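Cag pathogenicity island protein (Cag10) (Helicobacter pylori 26695, PDB 6IQT) probably serves as an inner-membrane, VirB8-like component of the Cag type IV secretion system, of which this is the soluble, probably periplasmic domain. Local coordinates at residues 30-35 with 94-99; 41-46 with 111-116; 52-57 with 71-76. All coordinates share one frame; numbering follows the deposited sequence.

Contact 1 of 3, residues 30-35 with 94-99; sequences VVDSAT and IQREKV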
loop_
_atom_site.group_PDB
_atom_site.type_symbol
_atom_site.label_atom_id
_atom_site.label_comp_id
_atom_site.label_asym_id
_atom_site.label_seq_id
_atom_site.Cartn_x
_atom_site.Cartn_y
_atom_site.Cartn_z
ATOM N N VAL A 30 20.769 4.539 8.834
ATOM C CA VAL A 30 20.921 3.346 7.999
ATOM C C VAL A 30 19.563 2.903 7.462
ATOM O O VAL A 30 19.426 2.576 6.279
ATOM C CB VAL A 30 21.620 2.215 8.786
ATOM C CG1 VAL A 30 21.497 0.891 8.048
ATOM C CG2 VAL A 30 23.085 2.544 9.003
ATOM N N VAL A 31 18.540 2.895 8.320
ATOM C CA VAL A 31 17.198 2.527 7.870
ATOM C C VAL A 31 16.742 3.472 6.767
ATOM O O VAL A 31 16.224 3.047 5.725
ATOM C CB VAL A 31 16.212 2.521 9.058
ATOM C CG1 VAL A 31 14.757 2.544 8.569
ATOM C CG2 VAL A 31 16.431 1.287 9.932
ATOM N N ASP A 32 16.937 4.772 6.982
ATOM C CA ASP A 32 16.449 5.758 6.024
ATOM C C ASP A 32 17.194 5.662 4.697
ATOM O O ASP A 32 16.577 5.789 3.634
ATOM C CB ASP A 32 16.557 7.170 6.617
ATOM C CG ASP A 32 15.568 7.401 7.788
ATOM O OD1 ASP A 32 14.777 6.502 8.130
ATOM O OD2 ASP A 32 15.568 8.502 8.365
ATOM N N SER A 33 18.518 5.436 4.736
ATOM C CA SER A 33 19.293 5.256 3.504
ATOM C C SER A 33 18.862 4.004 2.749
ATOM O O SER A 33 18.748 4.014 1.513
ATOM C CB SER A 33 20.793 5.170 3.822
ATOM O OG SER A 33 21.249 6.369 4.421
ATOM N N ALA A 34 18.689 2.892 3.468
ATOM C CA ALA A 34 18.248 1.658 2.821
ATOM C C ALA A 34 16.866 1.829 2.203
ATOM O O ALA A 34 16.608 1.373 1.076
ATOM C CB ALA A 34 18.247 0.507 3.842
ATOM N N THR A 35 15.970 2.506 2.921
ATOM C CA THR A 35 14.613 2.698 2.430
ATOM C C THR A 35 14.607 3.554 1.169
ATOM O O THR A 35 13.872 3.264 0.223
ATOM C CB THR A 35 13.738 3.323 3.523
ATOM O OG1 THR A 35 13.723 2.450 4.659
ATOM C CG2 THR A 35 12.302 3.482 3.039
ATOM N N ILE A 94 10.079 10.412 7.230
ATOM C CA ILE A 94 9.732 9.011 7.453
ATOM C C ILE A 94 9.279 8.857 8.901
ATOM O O ILE A 94 10.039 9.155 9.833
ATOM C CB ILE A 94 10.929 8.091 7.155
ATOM C CG1 ILE A 94 11.381 8.222 5.694
ATOM C CG2 ILE A 94 10.611 6.634 7.496
ATOM C CD1 ILE A 94 12.821 7.655 5.465
ATOM N N GLN A 95 8.056 8.377 9.099
ATOM C CA GLN A 95 7.564 8.039 10.428
ATOM C C GLN A 95 7.701 6.543 10.673
ATOM O O GLN A 95 7.585 5.732 9.752
ATOM C CB GLN A 95 6.106 8.473 10.582
ATOM C CG GLN A 95 5.939 9.954 10.318
ATOM C CD GLN A 95 4.608 10.469 10.778
ATOM O OE1 GLN A 95 4.460 10.902 11.921
ATOM N NE2 GLN A 95 3.622 10.421 9.893
ATOM N N ARG A 96 7.961 6.179 11.927
ATOM C CA ARG A 96 8.287 4.796 12.228
ATOM C C ARG A 96 7.577 4.346 13.492
ATOM O O ARG A 96 7.350 5.130 14.417
ATOM C CB ARG A 96 9.802 4.577 12.381
ATOM C CG ARG A 96 10.490 5.429 13.441
ATOM C CD ARG A 96 11.957 5.559 13.078
ATOM N NE ARG A 96 12.145 6.623 12.101
ATOM C CZ ARG A 96 12.945 6.549 11.045
ATOM N NH1 ARG A 96 13.641 5.449 10.801
ATOM N NH2 ARG A 96 13.030 7.579 10.217
ATOM N N GLU A 97 7.241 3.060 13.524
ATOM C CA GLU A 97 6.570 2.487 14.679
ATOM C C GLU A 97 6.835 0.992 14.692
ATOM O O GLU A 97 6.676 0.324 13.663
ATOM C CB GLU A 97 5.064 2.777 14.618
ATOM C CG GLU A 97 4.315 2.575 15.919
ATOM C CD GLU A 97 3.033 3.416 16.008
ATOM O OE1 GLU A 97 2.799 4.027 17.076
ATOM O OE2 GLU A 97 2.259 3.471 15.024
ATOM N N LYS A 98 7.238 0.471 15.847
ATOM C CA LYS A 98 7.349 -0.971 16.020
ATOM C C LYS A 98 5.965 -1.614 15.949
ATOM O O LYS A 98 5.003 -1.113 16.547
ATOM C CB LYS A 98 8.025 -1.282 17.354
ATOM C CG LYS A 98 8.404 -2.732 17.520
ATOM C CD LYS A 98 9.576 -3.090 16.640
ATOM C CE LYS A 98 9.691 -4.593 16.460
ATOM N NZ LYS A 98 9.820 -5.344 17.751
ATOM N N VAL A 99 5.847 -2.696 15.180
ATOM C CA VAL A 99 4.597 -3.454 15.122
ATOM C C VAL A 99 4.492 -4.292 16.393
ATOM O O VAL A 99 5.418 -5.039 16.733
ATOM C CB VAL A 99 4.541 -4.331 13.858
ATOM C CG1 VAL A 99 3.295 -5.227 13.860
ATOM C CG2 VAL A 99 4.537 -3.462 12.599
#
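Arg96 reaches from strand 84-98 to the carboxylate of Asp32 on helix 30-43 and forms a salt bridge. The guanidinium comes end-on, and NH1 and NH2 both point at the same oxygen. Arg96 NH2 gives a bond of 2.9 Å to Asp32 OD1, taken on the syn lone pair, with an N-H...O angle of 151°. Arg96 NH1 donates to Asp32 OD1 at 3.1 Å, also on the syn side but tilted out of the carboxylate plane. Asp32 OD1 lies nearly in the guanidinium plane of Arg96, but the carboxylate plane is turned 42° from it. Asp32 OD2 receives a weak bond from Arg96 NH2. NH2 has a further weak bond to Ile94 O, and NE makes a long, weak ion pair with Glu28.

The bridge ties the first modelled helix of this VirB8-family, NTF2-like domain to a strand that is outermost within this chain. Apolar groups flank the charges. Ile94 CD1 lies 3.5 Å from Asp32 OD1 and also touches Asp32 CB and CG. Val31 CG1 is 3.8 Å from Arg96 NH1, obliquely placed to the guanidinium. Arg96 bends at chi3 (83°), which turns the guanidinium off the line of the preceding chain. Within the helix, Thr35 OG1 donates to Val31 O at 2.8 Å, from above the carbonyl plane. That oxygen also accepts the backbone N-H of Thr35.

Contact 2 of 3, residues 41-46 with 111-116; sequences LLFGYS and ITIKIT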
loop_
_atom_site.group_PDB
_atom_site.type_symbol
_atom_site.label_atom_id
_atom_site.label_comp_id
_atom_site.label_asym_id
_atom_site.label_seq_id
_atom_site.Cartn_x
_atom_site.Cartn_y
_atom_site.Cartn_z
ATOM N N LEU A 41 14.896 1.729 -6.317
ATOM C CA LEU A 41 14.972 0.503 -7.107
ATOM C C LEU A 41 13.586 -0.004 -7.502
ATOM O O LEU A 41 13.390 -0.475 -8.628
ATOM C CB LEU A 41 15.723 -0.579 -6.326
ATOM C CG LEU A 41 17.226 -0.371 -6.089
ATOM C CD1 LEU A 41 17.654 -1.345 -5.006
ATOM C CD2 LEU A 41 18.015 -0.596 -7.375
ATOM N N LEU A 42 12.618 0.070 -6.585
ATOM C CA LEU A 42 11.306 -0.524 -6.804
ATOM C C LEU A 42 10.413 0.344 -7.691
ATOM O O LEU A 42 9.753 -0.171 -8.605
ATOM C CB LEU A 42 10.623 -0.778 -5.461
ATOM C CG LEU A 42 9.243 -1.421 -5.539
ATOM C CD1 LEU A 42 9.296 -2.810 -6.192
ATOM C CD2 LEU A 42 8.622 -1.499 -4.169
ATOM N N PHE A 43 10.362 1.654 -7.427
ATOM C CA PHE A 43 9.450 2.542 -8.136
ATOM C C PHE A 43 10.098 3.254 -9.317
ATOM O O PHE A 43 9.382 3.778 -10.178
ATOM C CB PHE A 43 8.868 3.590 -7.174
ATOM C CG PHE A 43 7.956 3.014 -6.133
ATOM C CD1 PHE A 43 6.652 2.677 -6.447
ATOM C CD2 PHE A 43 8.410 2.788 -4.846
ATOM C CE1 PHE A 43 5.814 2.133 -5.492
ATOM C CE2 PHE A 43 7.568 2.246 -3.880
ATOM C CZ PHE A 43 6.276 1.916 -4.206
ATOM N N GLY A 44 11.429 3.289 -9.379
ATOM C CA GLY A 44 12.121 3.922 -10.479
ATOM C C GLY A 44 12.325 2.959 -11.630
ATOM O O GLY A 44 12.032 1.770 -11.510
ATOM N N TYR A 45 12.837 3.494 -12.741
ATOM C CA TYR A 45 12.916 2.714 -13.973
ATOM C C TYR A 45 13.862 3.374 -14.961
ATOM O O TYR A 45 13.778 4.580 -15.194
ATOM C CB TYR A 45 11.529 2.556 -14.622
ATOM C CG TYR A 45 11.555 1.729 -15.893
ATOM C CD1 TYR A 45 11.473 0.350 -15.837
ATOM C CD2 TYR A 45 11.690 2.332 -17.143
ATOM C CE1 TYR A 45 11.506 -0.418 -16.988
ATOM C CE2 TYR A 45 11.734 1.569 -18.313
ATOM C CZ TYR A 45 11.628 0.192 -18.219
ATOM O OH TYR A 45 11.646 -0.596 -19.353
ATOM N N SER A 46 14.744 2.572 -15.550
ATOM C CA SER A 46 15.572 2.969 -16.678
ATOM C C SER A 46 15.681 1.769 -17.606
ATOM O O SER A 46 15.834 0.640 -17.138
ATOM C CB SER A 46 16.967 3.421 -16.232
ATOM O OG SER A 46 17.805 3.648 -17.356
ATOM N N ILE A 111 6.013 9.395 -1.453
ATOM C CA ILE A 111 6.999 9.404 -2.528
ATOM C C ILE A 111 6.466 10.213 -3.703
ATOM O O ILE A 111 5.262 10.384 -3.890
ATOM C CB ILE A 111 7.410 7.991 -3.012
ATOM C CG1 ILE A 111 6.253 7.271 -3.691
ATOM C CG2 ILE A 111 7.974 7.158 -1.872
ATOM C CD1 ILE A 111 6.716 6.007 -4.414
ATOM N N THR A 112 7.396 10.725 -4.489
ATOM C CA THR A 112 7.079 11.415 -5.727
ATOM C C THR A 112 7.821 10.686 -6.835
ATOM O O THR A 112 9.006 10.368 -6.684
ATOM C CB THR A 112 7.472 12.901 -5.646
ATOM O OG1 THR A 112 6.692 13.550 -4.626
ATOM C CG2 THR A 112 7.209 13.600 -6.956
ATOM N N ILE A 113 7.115 10.365 -7.910
ATOM C CA ILE A 113 7.697 9.688 -9.064
ATOM C C ILE A 113 7.639 10.656 -10.242
ATOM O O ILE A 113 6.554 11.109 -10.636
ATOM C CB ILE A 113 6.970 8.373 -9.388
ATOM C CG1 ILE A 113 6.893 7.475 -8.142
ATOM C CG2 ILE A 113 7.663 7.648 -10.544
ATOM C CD1 ILE A 113 6.131 6.171 -8.353
ATOM N N LYS A 114 8.803 10.984 -10.795
ATOM C CA LYS A 114 8.880 11.847 -11.971
ATOM C C LYS A 114 9.023 10.965 -13.207
ATOM O O LYS A 114 9.989 10.201 -13.325
ATOM C CB LYS A 114 10.033 12.843 -11.870
ATOM C CG LYS A 114 10.089 13.819 -13.057
ATOM C CD LYS A 114 11.140 14.912 -12.869
ATOM C CE LYS A 114 12.529 14.346 -12.576
ATOM N NZ LYS A 114 13.058 13.521 -13.698
ATOM N N ILE A 115 8.046 11.056 -14.100
ATOM C CA ILE A 115 8.007 10.272 -15.325
ATOM C C ILE A 115 8.303 11.217 -16.485
ATOM O O ILE A 115 7.602 12.218 -16.680
ATOM C CB ILE A 115 6.655 9.560 -15.481
ATOM C CG1 ILE A 115 6.590 8.357 -14.529
ATOM C CG2 ILE A 115 6.432 9.127 -16.906
ATOM C CD1 ILE A 115 5.283 8.227 -13.787
ATOM N N THR A 116 9.377 10.946 -17.214
ATOM C CA THR A 116 9.719 11.729 -18.400
ATOM C C THR A 116 9.890 10.756 -19.561
ATOM O O THR A 116 10.795 9.898 -19.523
ATOM C CB THR A 116 10.970 12.584 -18.184
ATOM O OG1 THR A 116 12.096 11.745 -17.913
ATOM C CG2 THR A 116 10.793 13.536 -17.004
#
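Phe43 meets Ile111 and Ile113 in a buried, wholly apolar contact. The CH-pi interaction comes from Ile111. Its CD1 methyl sits over the centre of the Phe43 ring, 3.6 Å from the centroid and only 12° off the ring normal. The six ring carbons lie at nearly equal distances from this methyl; Phe43 CG and CD2 are the nearest, both 3.7 Å from Ile111 CD1. The CG1 branch of Ile111 stands between the backbone N and the carbonyl carbon (chi1 67°), and the extended chain beyond it carries CD1 up to the ring.

Phe43 ends helix 30-43, and the chain leaves helical geometry at Gly44. The helix end thus rests on strand 105-117, an inner strand of the curved antiparallel sheet of this NTF2-like domain.

Ordinary van der Waals packing comes from Ile113. Its CD1 touches Phe43 CB at 3.9 Å and Phe43 CD1 at 4.0 Å, meeting the ring obliquely. Ile111 and Ile113 alternate with Thr112 along the strand, which puts both isoleucines on the helix side. On the opposite ring face lies Leu42 CG, offset toward the rim. Phe43 also packs on Met72, modelled as selenomethionine, of helix 66-80 and on Ala88 of strand 84-98.

Contact 3 of 3, residues 52-57 with 71-76; sequences DRKDQL and RMFNEN
Phe73 of helix 66-80 is the residue on which all the cross-helix contacts converge. Its ring extends toward helix 50-59, with CG anti to the backbone N (chi1 176°). Lys54 CB lies over one face of the ring, offset toward the rim. In this CH-pi contact Lys54 CB is 4.0 Å from the centroid of the Phe73 ring, and the nearest ring atom is Phe73 CZ, 3.7 Å from Lys54 CB. Arg53 comes to the ring edge instead. Its CD lies close to the ring plane, 3.8 Å from Phe73 CE1, and its CG is only slightly farther from that atom. Here the arginine uses its methylene groups. The arginine chain bends at chi3 beyond these methylenes, and NH1 makes a weak hydrogen bond to Leu41 O.

The packing is looser toward Leu57, where CD2 is 4.4 Å from Phe73 CB. On the outer side, Lys54 bends at chi2 and its end leads off from helix 66-80. Its NZ makes a long salt bridge of 3.9 Å with Asp55 OD1. Arg71 NH2 donates to the backbone oxygens of Thr119 and Glu121 of the second subunit.

The two helical segments run nearly antiparallel, at 158°, with their axes 11.3 Å apart. They form an antiparallel helix pair that packs on helix 30-43, the helix that lies against the sheet in this NTF2-like VirB8 domain.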
loop_
_atom_site.group_PDB
_atom_site.type_symbol
_atom_site.label_atom_id
_atom_site.label_comp_id
_atom_site.label_asym_id
_atom_site.label_seq_id
_atom_site.Cartn_x
_atom_site.Cartn_y
_atom_site.Cartn_z
ATOM N N ASP A 52 20.511 -5.546 -13.652
ATOM C CA ASP A 52 21.181 -5.126 -12.422
ATOM C C ASP A 52 20.175 -4.550 -11.428
ATOM O O ASP A 52 20.288 -4.778 -10.215
ATOM C CB ASP A 52 22.282 -4.104 -12.736
ATOM C CG ASP A 52 23.412 -4.676 -13.626
ATOM O OD1 ASP A 52 23.626 -5.910 -13.632
ATOM O OD2 ASP A 52 24.098 -3.880 -14.309
ATOM N N ARG A 53 19.171 -3.815 -11.928
ATOM C CA ARG A 53 18.134 -3.268 -11.051
ATOM C C ARG A 53 17.372 -4.378 -10.335
ATOM O O ARG A 53 17.171 -4.317 -9.119
ATOM C CB ARG A 53 17.163 -2.374 -11.836
ATOM C CG ARG A 53 16.014 -1.811 -10.946
ATOM C CD ARG A 53 14.971 -1.020 -11.738
ATOM N NE ARG A 53 15.586 0.123 -12.399
ATOM C CZ ARG A 53 15.750 1.320 -11.836
ATOM N NH1 ARG A 53 15.319 1.565 -10.593
ATOM N NH2 ARG A 53 16.345 2.280 -12.528
ATOM N N LYS A 54 16.968 -5.425 -11.066
ATOM C CA LYS A 54 16.251 -6.532 -10.432
ATOM C C LYS A 54 17.118 -7.254 -9.399
ATOM O O LYS A 54 16.632 -7.617 -8.322
ATOM C CB LYS A 54 15.735 -7.517 -11.498
ATOM C CG LYS A 54 15.095 -8.790 -10.928
ATOM C CD LYS A 54 16.095 -9.966 -10.903
ATOM C CE LYS A 54 15.452 -11.264 -10.405
ATOM N NZ LYS A 54 16.390 -12.409 -10.249
ATOM N N ASP A 55 18.394 -7.489 -9.712
ATOM C CA ASP A 55 19.281 -8.167 -8.765
ATOM C C ASP A 55 19.453 -7.363 -7.476
ATOM O O ASP A 55 19.460 -7.931 -6.374
ATOM C CB ASP A 55 20.653 -8.406 -9.404
ATOM C CG ASP A 55 20.671 -9.605 -10.343
ATOM O OD1 ASP A 55 19.809 -10.503 -10.199
ATOM O OD2 ASP A 55 21.561 -9.647 -11.225
ATOM N N GLN A 56 19.632 -6.047 -7.592
ATOM C CA GLN A 56 19.782 -5.223 -6.392
ATOM C C GLN A 56 18.492 -5.199 -5.581
ATOM O O GLN A 56 18.513 -5.384 -4.359
ATOM C CB GLN A 56 20.216 -3.815 -6.782
ATOM C CG GLN A 56 21.702 -3.739 -7.182
ATOM C CD GLN A 56 22.219 -2.305 -7.195
ATOM O OE1 GLN A 56 21.687 -1.441 -6.498
ATOM N NE2 GLN A 56 23.245 -2.047 -7.998
ATOM N N LEU A 57 17.352 -5.008 -6.252
ATOM C CA LEU A 57 16.061 -5.001 -5.566
ATOM C C LEU A 57 15.839 -6.275 -4.747
ATOM O O LEU A 57 15.433 -6.217 -3.577
ATOM C CB LEU A 57 14.946 -4.822 -6.601
ATOM C CG LEU A 57 13.511 -4.917 -6.089
ATOM C CD1 LEU A 57 13.282 -3.900 -4.989
ATOM C CD2 LEU A 57 12.521 -4.689 -7.234
ATOM N N ARG A 71 6.680 -8.698 -9.173
ATOM C CA ARG A 71 5.460 -8.303 -9.881
ATOM C C ARG A 71 5.428 -6.799 -10.130
ATOM O O ARG A 71 4.989 -6.343 -11.196
ATOM C CB ARG A 71 4.221 -8.737 -9.103
ATOM C CG ARG A 71 3.971 -10.230 -9.130
ATOM C CD ARG A 71 2.687 -10.587 -8.372
ATOM N NE ARG A 71 2.348 -11.998 -8.532
ATOM C CZ ARG A 71 1.604 -12.480 -9.523
ATOM N NH1 ARG A 71 1.101 -11.664 -10.437
ATOM N NH2 ARG A 71 1.357 -13.785 -9.598
HETATM N N MSE A 72 5.903 -6.007 -9.172
HETATM C CA MSE A 72 5.909 -4.564 -9.362
HETATM C C MSE A 72 6.966 -4.127 -10.360
HETATM O O MSE A 72 6.757 -3.198 -11.147
HETATM C CB MSE A 72 6.122 -3.866 -8.017
HETATM C CG MSE A 72 5.063 -4.240 -7.010
HETATM SE SE MSE A 72 5.362 -3.384 -5.314
HETATM C CE MSE A 72 5.399 -1.570 -5.963
ATOM N N PHE A 73 8.116 -4.795 -10.297
ATOM C CA PHE A 73 9.166 -4.578 -11.286
ATOM C C PHE A 73 8.641 -4.845 -12.695
ATOM O O PHE A 73 8.819 -4.025 -13.605
ATOM C CB PHE A 73 10.353 -5.485 -10.933
ATOM C CG PHE A 73 11.500 -5.451 -11.917
ATOM C CD1 PHE A 73 12.455 -4.450 -11.862
ATOM C CD2 PHE A 73 11.658 -6.467 -12.849
ATOM C CE1 PHE A 73 13.527 -4.429 -12.742
ATOM C CE2 PHE A 73 12.730 -6.457 -13.734
ATOM C CZ PHE A 73 13.667 -5.432 -13.680
ATOM N N ASN A 74 7.964 -5.986 -12.883
ATOM C CA ASN A 74 7.461 -6.347 -14.212
ATOM C C ASN A 74 6.388 -5.382 -14.701
ATOM O O ASN A 74 6.286 -5.134 -15.911
ATOM C CB ASN A 74 6.911 -7.776 -14.208
ATOM C CG ASN A 74 8.011 -8.829 -14.160
ATOM O OD1 ASN A 74 9.142 -8.585 -14.587
ATOM N ND2 ASN A 74 7.690 -9.995 -13.628
ATOM N N GLU A 75 5.576 -4.834 -13.789
ATOM C CA GLU A 75 4.578 -3.848 -14.195
ATOM C C GLU A 75 5.233 -2.573 -14.737
ATOM O O GLU A 75 4.753 -1.991 -15.722
ATOM C CB GLU A 75 3.650 -3.545 -13.015
ATOM C CG GLU A 75 2.280 -2.958 -13.394
ATOM C CD GLU A 75 1.702 -3.528 -14.692
ATOM O OE1 GLU A 75 1.274 -2.723 -15.551
ATOM O OE2 GLU A 75 1.663 -4.771 -14.854
ATOM N N ASN A 76 6.344 -2.129 -14.128
ATOM C CA ASN A 76 7.067 -0.983 -14.686
ATOM C C ASN A 76 7.570 -1.269 -16.099
ATOM O O ASN A 76 7.527 -0.394 -16.978
ATOM C CB ASN A 76 8.265 -0.599 -13.801
ATOM C CG ASN A 76 7.863 0.026 -12.467
ATOM O OD1 ASN A 76 6.733 0.474 -12.278
ATOM N ND2 ASN A 76 8.809 0.063 -11.536
#

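Overall arrangement
Helix 30-43 joins contacts 1 and 2. Its start meets strand 84-98 in contact 1, and its end meets neighbouring strand 105-117 in contact 2. The centres of these contacts are about 20 Å apart, on opposite sides of the chain's centre. Their segments alternate along the chain. Contact 3 pairs helices 50-59 and 66-80, which follow helix 30-43, and is nested inside the loops closed by contacts 1 and 2. Centre to centre, it is about 12 Å from contact 2, which it touches, and about 21 Å from contact 1. Together they connect the three helices to one another and to two neighbouring strands of the sheet within the VirB8 domain. Contacts 1 and 3 both also touch the second subunit.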